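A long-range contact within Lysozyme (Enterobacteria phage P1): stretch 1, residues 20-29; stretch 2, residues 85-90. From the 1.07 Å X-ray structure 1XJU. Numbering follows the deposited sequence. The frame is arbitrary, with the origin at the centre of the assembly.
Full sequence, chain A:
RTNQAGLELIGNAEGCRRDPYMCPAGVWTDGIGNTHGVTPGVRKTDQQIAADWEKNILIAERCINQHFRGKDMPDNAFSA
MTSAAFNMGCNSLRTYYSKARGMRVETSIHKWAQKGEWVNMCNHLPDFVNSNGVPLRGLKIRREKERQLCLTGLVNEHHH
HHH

Stretch 1 (20-29) PYMCPAGVWT
Stretch 2, residues 85-90: AFNMGC

A buried amide can pay for its desolvation by donating to backbone carbonyls of the facing stretch, and Asn-87 of this phage P1 lysozyme is a clear example. It lies in a helix that enters from earlier in the chain and runs through Met-88. The facing stretch folds as two short 3-10 segments, 20-22 and 25-27, joined by Cys-23 and Pro-24 in extended conformation (phi/psi -74/150 and -64/152). Of the CA atoms, those of Ala-25 and Asn-87 come closest, 4.7 Å apart.

The CA-to-CB bond of Asn-87 points away from the loop, but its t rotamer (chi1 -163°, chi2 -151°) brings the amide back. Asn-87 ND2 donates to Tyr-21 O at 3.0 Å and to Cys-23 O at 3.2 Å, so both amide hydrogens are used; OD1 is satisfied elsewhere in the structure. Cys-23 O is shared, accepting also from Trp-28 NE1 at 2.9 Å and a nearly straight 167°. The Trp-28 indole (chi1 -68°, chi2 60°) also places CZ2 3.7 Å from Asn-87 ND2.

A third bond joins backbone to backbone: Ala-25 N donates to Phe-86 O at 3.0 Å and 156°. Asn-87 O, although 3.5 Å from Ala-25 N, is too poorly angled to compete. Phe-86 O also receives a CA-H...O contact from Pro-24 CA at 3.5 Å. Phe-86, with chi1 178° and chi2 -92°, offers one ring face to Pro-24, whose CB lies 4.1 Å from the ring centroid.

Beyond Met-88, Gly-89 turns to positive phi (89/151), while its N donates to Ala-85 O at 2.8 Å. Ala-25 CB points toward this turn, 3.4 Å from Gly-89 N. An ideal CB on Gly-89 would lie 3.6 Å from Ala-25 CB and jam against the preceding carbonyl O.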

# COMPACT_ATOMS: atom_id res chain seq x y z
N PRO A 20 -0.25 4.57 14.34
CA PRO A 20 -1.37 4.22 13.51
C PRO A 20 -1.05 4.31 12.01
O PRO A 20 -1.85 3.83 11.18
CB PRO A 20 -2.44 5.19 14.00
CG PRO A 20 -1.63 6.42 14.43
CD PRO A 20 -0.44 5.88 15.06
N TYR A 21 0.12 4.86 11.65
CA TYR A 21 0.60 4.77 10.28
C TYR A 21 0.87 3.36 9.82
O TYR A 21 0.92 3.09 8.60
CB TYR A 21 1.81 5.70 10.08
CG TYR A 21 1.39 7.09 10.03
CD1 TYR A 21 1.05 7.79 11.21
CD2 TYR A 21 1.19 7.71 8.82
CE1 TYR A 21 0.57 9.05 11.14
CE2 TYR A 21 0.71 8.93 8.76
CZ TYR A 21 0.36 9.62 9.92
OH TYR A 21 -0.12 10.89 9.81
N MET A 22 1.02 2.45 10.74
CA MET A 22 1.28 1.03 10.45
C MET A 22 -0.00 0.20 10.23
O MET A 22 0.04 -0.98 9.97
CB MET A 22 2.13 0.51 11.60
CG MET A 22 3.41 1.35 11.67
SD MET A 22 4.48 1.28 10.22
CE MET A 22 4.84 2.94 10.06
N CYS A 23 -1.18 0.81 10.45
CA CYS A 23 -2.41 0.06 10.41
C CYS A 23 -2.84 -0.30 9.00
O CYS A 23 -2.57 0.41 8.05
CB CYS A 23 -3.51 0.84 11.11
SG CYS A 23 -3.16 1.17 12.87
N PRO A 24 -3.54 -1.41 8.86
CA PRO A 24 -4.04 -1.82 7.58
C PRO A 24 -5.06 -0.80 7.06
O PRO A 24 -5.81 -0.16 7.86
CB PRO A 24 -4.70 -3.15 7.85
CG PRO A 24 -5.07 -3.12 9.27
CD PRO A 24 -3.94 -2.34 9.92
N ALA A 25 -5.18 -0.70 5.74
CA ALA A 25 -6.00 0.31 5.08
C ALA A 25 -7.41 0.43 5.65
O ALA A 25 -7.93 1.53 5.73
CB ALA A 25 -6.08 -0.04 3.62
N GLY A 26 -8.03 -0.71 5.90
CA GLY A 26 -9.41 -0.73 6.24
C GLY A 26 -9.76 -0.03 7.56
O GLY A 26 -10.94 0.20 7.80
N VAL A 27 -8.79 0.31 8.40
CA VAL A 27 -9.08 1.01 9.65
C VAL A 27 -8.73 2.47 9.60
O VAL A 27 -8.85 3.15 10.61
CB VAL A 27 -8.49 0.29 10.89
CG1 VAL A 27 -8.98 -1.12 10.95
CG2 VAL A 27 -6.97 0.38 10.93
N TRP A 28 -8.34 3.01 8.43
CA TRP A 28 -8.06 4.44 8.28
C TRP A 28 -9.36 5.17 7.96
O TRP A 28 -9.49 5.90 6.98
CB TRP A 28 -7.07 4.72 7.15
CG TRP A 28 -5.69 4.24 7.40
CD1 TRP A 28 -5.26 2.94 7.63
CD2 TRP A 28 -4.52 5.07 7.42
NE1 TRP A 28 -3.89 2.94 7.77
CE2 TRP A 28 -3.41 4.23 7.63
CE3 TRP A 28 -4.29 6.44 7.24
CZ2 TRP A 28 -2.10 4.71 7.72
CZ3 TRP A 28 -2.95 6.89 7.29
CH2 TRP A 28 -1.91 6.04 7.57
N THR A 29 -10.33 5.08 8.87
CA THR A 29 -11.69 5.54 8.68
C THR A 29 -12.18 6.40 9.82
O THR A 29 -13.35 6.78 9.82
CB THR A 29 -12.64 4.30 8.55
OG1 THR A 29 -12.42 3.38 9.62
CG2 THR A 29 -12.35 3.55 7.25
N ALA A 85 0.04 -2.12 -0.59
CA ALA A 85 -1.33 -2.60 -0.70
C ALA A 85 -1.92 -2.85 0.69
O ALA A 85 -3.10 -2.60 0.92
CB ALA A 85 -1.40 -3.83 -1.56
N PHE A 86 -1.14 -3.35 1.62
CA PHE A 86 -1.59 -3.58 2.99
C PHE A 86 -2.01 -2.26 3.60
O PHE A 86 -3.04 -2.15 4.28
CB PHE A 86 -0.49 -4.24 3.79
CG PHE A 86 -0.83 -4.46 5.23
CD1 PHE A 86 -0.53 -3.54 6.19
CD2 PHE A 86 -1.44 -5.66 5.63
CE1 PHE A 86 -0.84 -3.74 7.52
CE2 PHE A 86 -1.72 -5.89 6.98
CZ PHE A 86 -1.41 -4.90 7.92
N ASN A 87 -1.19 -1.24 3.42
CA ASN A 87 -1.38 0.05 4.09
C ASN A 87 -2.45 0.88 3.42
O ASN A 87 -3.18 1.60 4.12
CB ASN A 87 -0.02 0.76 4.06
CG ASN A 87 0.17 1.90 4.99
OD1 ASN A 87 0.98 2.81 4.64
ND2 ASN A 87 -0.36 1.80 6.26
N MET A 88 -2.56 0.81 2.09
CA MET A 88 -3.40 1.72 1.31
C MET A 88 -4.61 1.07 0.68
O MET A 88 -5.57 1.79 0.35
CB MET A 88 -2.58 2.37 0.20
CG MET A 88 -1.34 3.11 0.71
SD MET A 88 -1.66 4.33 2.00
CE MET A 88 -2.21 5.70 0.95
N GLY A 89 -4.63 -0.24 0.55
CA GLY A 89 -5.71 -0.95 -0.10
C GLY A 89 -5.49 -1.08 -1.58
O GLY A 89 -4.86 -0.24 -2.25
N CYS A 90 -6.03 -2.16 -2.12
CA CYS A 90 -5.83 -2.47 -3.55
C CYS A 90 -6.46 -1.43 -4.47
O CYS A 90 -5.82 -0.96 -5.43
CB CYS A 90 -6.37 -3.85 -3.88
SG CYS A 90 -5.65 -4.58 -5.37